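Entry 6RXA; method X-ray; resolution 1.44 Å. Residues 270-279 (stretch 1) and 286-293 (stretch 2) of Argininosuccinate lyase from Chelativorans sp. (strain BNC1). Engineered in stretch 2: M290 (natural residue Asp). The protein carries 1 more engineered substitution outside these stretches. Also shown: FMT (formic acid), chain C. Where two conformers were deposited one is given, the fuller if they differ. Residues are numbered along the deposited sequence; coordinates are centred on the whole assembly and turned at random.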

ATOM      1  N   ALA A 270      -9.055  26.133 -20.311  1.00 16.01           N
ATOM      2  CA  ALA A 270     -10.326  25.443 -20.367  1.00 16.33           C
ATOM      3  C   ALA A 270     -11.136  25.870 -19.154  1.00 16.55           C
ATOM      4  O   ALA A 270     -10.594  26.353 -18.155  1.00 16.22           O
ATOM      5  N   GLU A 271     -12.445  25.691 -19.260  1.00 16.44           N
ATOM      6  CA  GLU A 271     -13.357  25.987 -18.165  1.00 15.73           C
ATOM      7  C   GLU A 271     -14.333  24.832 -18.011  1.00 15.06           C
ATOM      8  O   GLU A 271     -14.889  24.353 -19.006  1.00 15.86           O
ATOM      9  N   LEU A 272     -14.539  24.389 -16.777  1.00 13.97           N
ATOM     10  CA  LEU A 272     -15.559  23.392 -16.523  1.00 14.32           C
ATOM     11  C   LEU A 272     -16.935  23.973 -16.801  1.00 14.87           C
ATOM     12  O   LEU A 272     -17.203  25.150 -16.543  1.00 14.60           O
ATOM     13  N   ASP A 273     -17.828  23.133 -17.310  1.00 15.54           N
ATOM     14  CA  ASP A 273     -19.234  23.515 -17.321  1.00 15.86           C
ATOM     15  C   ASP A 273     -19.679  23.829 -15.895  1.00 15.76           C
ATOM     16  O   ASP A 273     -19.272  23.165 -14.939  1.00 14.38           O
ATOM     17  N   ALA A 274     -20.533  24.847 -15.764  1.00 16.53           N
ATOM     18  CA  ALA A 274     -21.056  25.228 -14.458  1.00 17.15           C
ATOM     19  C   ALA A 274     -21.631  24.043 -13.693  1.00 16.25           C
ATOM     20  O   ALA A 274     -21.529  23.989 -12.462  1.00 16.51           O
ATOM     21  N   SER A 275     -22.231  23.084 -14.403  1.00 15.22           N
ATOM     22  CA  SER A 275     -22.864  21.939 -13.765  1.00 15.73           C
ATOM     23  C   SER A 275     -21.868  20.953 -13.180  1.00 15.01           C
ATOM     24  O   SER A 275     -22.285  20.002 -12.508  1.00 15.73           O
ATOM     25  N   PHE A 276     -20.571  21.152 -13.410  1.00 14.19           N
ATOM     26  CA  PHE A 276     -19.527  20.301 -12.854  1.00 14.47           C
ATOM     27  C   PHE A 276     -18.603  21.057 -11.909  1.00 15.11           C
ATOM     28  O   PHE A 276     -17.564  20.517 -11.507  1.00 14.85           O
ATOM     29  N   ALA A 277     -18.983  22.261 -11.497  1.00 14.39           N
ATOM     30  CA  ALA A 277     -18.193  23.056 -10.578  1.00 15.55           C
ATOM     31  C   ALA A 277     -19.052  23.479  -9.399  1.00 15.72           C
ATOM     32  O   ALA A 277     -20.281  23.558  -9.493  1.00 17.69           O
ATOM     33  N   GLY A 278     -18.380  23.762  -8.288  1.00 15.36           N
ATOM     34  CA  GLY A 278     -19.033  24.335  -7.127  1.00 15.71           C
ATOM     35  C   GLY A 278     -18.450  25.684  -6.773  1.00 16.00           C
ATOM     36  O   GLY A 278     -17.740  26.285  -7.578  1.00 16.78           O
ATOM     37  N   THR A 279     -18.744  26.186  -5.580  1.00 15.59           N
ATOM     38  CA  THR A 279     -18.153  27.442  -5.135  1.00 15.48           C
ATOM     39  C   THR A 279     -17.806  27.305  -3.657  1.00 16.25           C
ATOM     40  O   THR A 279     -17.854  26.211  -3.093  1.00 17.86           O
ATOM     41  N   LYS A 286     -15.023  31.997  -6.194  1.00 14.83           N
ATOM     42  CA  LYS A 286     -14.576  30.649  -6.512  1.00 14.34           C
ATOM     43  C   LYS A 286     -15.492  29.948  -7.516  1.00 14.68           C
ATOM     44  O   LYS A 286     -16.716  29.898  -7.350  1.00 15.34           O
ATOM     45  N   LYS A 287     -14.883  29.367  -8.540  1.00 14.02           N
ATOM     46  CA  LYS A 287     -15.520  28.352  -9.374  1.00 13.54           C
ATOM     47  C   LYS A 287     -14.652  27.116  -9.171  1.00 14.00           C
ATOM     48  O   LYS A 287     -13.602  26.980  -9.807  1.00 13.81           O
ATOM     49  N   ASN A 288     -15.065  26.232  -8.268  1.00 13.39           N
ATOM     50  CA  ASN A 288     -14.176  25.196  -7.749  1.00 14.45           C
ATOM     51  C   ASN A 288     -14.346  23.888  -8.519  1.00 14.13           C
ATOM     52  O   ASN A 288     -15.474  23.467  -8.797  1.00 14.87           O
ATOM     53  N   PRO A 289     -13.225  23.219  -8.815  1.00 14.14           N
ATOM     54  CA  PRO A 289     -13.265  21.954  -9.578  1.00 14.06           C
ATOM     55  C   PRO A 289     -13.582  20.755  -8.691  1.00 13.17           C
ATOM     56  O   PRO A 289     -12.824  19.788  -8.593  1.00 13.68           O
ATOM     57  N   MET A 290     -14.733  20.823  -8.028  0.53 13.33           N
ATOM     58  CA  MET A 290     -15.104  19.802  -7.060  0.53 14.00           C
ATOM     59  C   MET A 290     -15.324  18.447  -7.719  0.53 13.17           C
ATOM     60  O   MET A 290     -15.020  17.411  -7.111  0.53 13.43           O
ATOM     61  N   SER A 291     -15.834  18.427  -8.953  1.00 12.87           N
ATOM     62  CA  SER A 291     -16.000  17.174  -9.673  1.00 12.66           C
ATOM     63  C   SER A 291     -14.655  16.502  -9.884  1.00 13.01           C
ATOM     64  O   SER A 291     -14.520  15.283  -9.717  1.00 14.66           O
ATOM     65  N   LEU A 292     -13.644  17.291 -10.256  1.00 12.35           N
ATOM     66  CA  LEU A 292     -12.315  16.739 -10.499  1.00 12.17           C
ATOM     67  C   LEU A 292     -11.683  16.235  -9.210  1.00 11.93           C
ATOM     68  O   LEU A 292     -11.106  15.140  -9.182  1.00 12.86           O
ATOM     69  N   GLU A 293     -11.781  17.013  -8.130  1.00 12.24           N
ATOM     70  CA  GLU A 293     -11.105  16.622  -6.899  1.00 12.59           C
ATOM     71  C   GLU A 293     -11.753  15.401  -6.266  1.00 11.98           C
ATOM     72  O   GLU A 293     -11.049  14.518  -5.761  1.00 13.03           O
TER

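K287 makes the strongest side-chain link between the stretches. Its CA-to-CB bond points away from stretch 1, but the chain is extended, t at all four chi angles, and its end comes back. NZ forms a salt bridge with OE1 of E271 at 2.8 Å. The same NZ donates to the backbone O of L272, also at 2.8 Å. E271 meets it with chi1 and chi2 both t. CG of K287 lies 3.7 Å from CB of A277.

Two hydroxyls bond to backbone carbonyls across the contact. S291, rotamer p, points toward stretch 1, and its OG donates to O of F276 at 2.6 Å. T279, rotamer t, donates from OG1 to O of K286 at 2.7 Å. Between them, G278 and N288 form a single antiparallel bridge.

K286 starts toward stretch 1, but its end leads away. Its NZ donates to OD1 of N288 at 2.8 Å. A formic acid molecule joins this pair: its O1 accepts from K286 NZ at 2.8 Å and N288 ND2 at 2.9 Å.

The apolar packing centres on L272 (m, t), which points toward stretch 2. Its CD1 lies 3.8 Å from CB of P289 and 4.1 Å from CD1 of L292. F276, chi1 m, meets CB of S291 at its ring edge. The CA-to-CB bond of the engineered M290 points sideways, and its end leads away.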

ATOM      1  CB  ALA A 270     -10.188  23.918 -20.376  1.00 16.49           C
ATOM      2  CB  GLU A 271     -14.119  27.285 -18.437  1.00 18.89           C
ATOM      3  CG  GLU A 271     -14.911  27.775 -17.231  1.00 25.75           C
ATOM      4  CD  GLU A 271     -15.518  29.167 -17.414  1.00 30.96           C
ATOM      5  OE1 GLU A 271     -16.391  29.525 -16.601  1.00 30.28           O
ATOM      6  OE2 GLU A 271     -15.123  29.902 -18.347  1.00 30.70           O
ATOM      7  CB  LEU A 272     -15.518  22.985 -15.058  1.00 14.02           C
ATOM      8  CG  LEU A 272     -14.311  22.166 -14.629  1.00 15.37           C
ATOM      9  CD1 LEU A 272     -14.296  22.003 -13.107  1.00 15.73           C
ATOM     10  CD2 LEU A 272     -14.293  20.790 -15.298  1.00 16.91           C
ATOM     11  CB  ASP A 273     -20.095  22.389 -17.883  1.00 16.72           C
ATOM     12  CG  ASP A 273     -21.486  22.855 -18.230  1.00 18.48           C
ATOM     13  OD1 ASP A 273     -21.644  23.451 -19.322  1.00 20.03           O
ATOM     14  OD2 ASP A 273     -22.400  22.668 -17.400  1.00 18.40           O
ATOM     15  CB  ALA A 274     -22.171  26.268 -14.630  1.00 19.88           C
ATOM     16  CB  SER A 275     -23.776  21.223 -14.768  1.00 16.98           C
ATOM     17  OG  SER A 275     -23.050  20.608 -15.822  1.00 17.71           O
ATOM     18  CB  PHE A 276     -18.747  19.605 -13.976  1.00 14.47           C
ATOM     19  CG  PHE A 276     -19.505  18.478 -14.590  1.00 14.90           C
ATOM     20  CD1 PHE A 276     -19.553  17.247 -13.959  1.00 14.99           C
ATOM     21  CD2 PHE A 276     -20.234  18.655 -15.750  1.00 15.54           C
ATOM     22  CE1 PHE A 276     -20.290  16.212 -14.490  1.00 14.92           C
ATOM     23  CE2 PHE A 276     -20.969  17.615 -16.282  1.00 15.60           C
ATOM     24  CZ  PHE A 276     -20.997  16.398 -15.652  1.00 15.14           C
ATOM     25  CB  ALA A 277     -17.664  24.316 -11.268  1.00 17.56           C
ATOM     26  CB  THR A 279     -19.073  28.627  -5.452  1.00 16.37           C
ATOM     27  OG1 THR A 279     -18.366  29.853  -5.234  1.00 16.58           O
ATOM     28  CG2 THR A 279     -20.334  28.595  -4.587  1.00 16.20           C
ATOM     29  CB  LYS A 286     -14.457  29.782  -5.262  1.00 13.72           C
ATOM     30  CG  LYS A 286     -13.248  30.037  -4.392  1.00 14.29           C
ATOM     31  CD  LYS A 286     -11.955  29.871  -5.174  1.00 14.25           C
ATOM     32  CE  LYS A 286     -10.834  29.332  -4.300  1.00 14.29           C
ATOM     33  NZ  LYS A 286     -11.036  27.906  -4.003  1.00 14.49           N
ATOM     34  CB  LYS A 287     -15.601  28.789 -10.826  1.00 14.39           C
ATOM     35  CG  LYS A 287     -16.293  27.745 -11.687  1.00 16.48           C
ATOM     36  CD  LYS A 287     -16.591  28.241 -13.081  1.00 18.72           C
ATOM     37  CE  LYS A 287     -17.082  27.094 -13.948  1.00 20.76           C
ATOM     38  NZ  LYS A 287     -17.815  27.566 -15.178  1.00 23.25           N
ATOM     39  CB  ASN A 288     -14.471  24.926  -6.285  1.00 14.47           C
ATOM     40  CG  ASN A 288     -13.891  25.971  -5.374  1.00 15.19           C
ATOM     41  OD1 ASN A 288     -12.844  26.550  -5.658  1.00 15.92           O
ATOM     42  ND2 ASN A 288     -14.554  26.195  -4.256  1.00 15.08           N
ATOM     43  CB  PRO A 289     -11.856  21.897 -10.181  1.00 14.54           C
ATOM     44  CG  PRO A 289     -10.993  22.557  -9.116  1.00 14.28           C
ATOM     45  CD  PRO A 289     -11.844  23.680  -8.574  1.00 13.93           C
ATOM     46  CB  MET A 290     -16.359  20.276  -6.331  0.53 16.07           C
ATOM     47  CG  MET A 290     -16.767  19.407  -5.184  0.53 17.83           C
ATOM     48  SD  MET A 290     -15.522  19.285  -3.887  0.53 21.29           S
ATOM     49  CE  MET A 290     -16.578  19.362  -2.432  0.53 23.16           C
ATOM     50  CB  SER A 291     -16.679  17.433 -11.016  1.00 13.62           C
ATOM     51  OG  SER A 291     -15.991  18.421 -11.774  1.00 14.17           O
ATOM     52  CB  LEU A 292     -11.440  17.817 -11.141  1.00 12.11           C
ATOM     53  CG  LEU A 292     -11.953  18.487 -12.418  1.00 12.52           C
ATOM     54  CD1 LEU A 292     -10.964  19.539 -12.935  1.00 12.16           C
ATOM     55  CD2 LEU A 292     -12.293  17.456 -13.482  1.00 13.88           C
ATOM     56  CB  GLU A 293     -11.016  17.796  -5.931  1.00 13.69           C
ATOM     57  CG  GLU A 293     -10.016  18.848  -6.436  1.00 14.47           C
ATOM     58  CD  GLU A 293      -9.476  19.748  -5.359  1.00 15.11           C
ATOM     59  OE1 GLU A 293      -8.406  20.364  -5.606  1.00 15.17           O
ATOM     60  OE2 GLU A 293     -10.135  19.884  -4.299  1.00 16.61           O
TER
HETATM   61  C   FMT C 602     -12.799  26.776  -1.012  1.00 16.17           C
HETATM   62  O1  FMT C 602     -12.955  27.379  -2.085  1.00 15.65           O
HETATM   63  O2  FMT C 602     -11.683  26.589  -0.494  1.00 15.72           O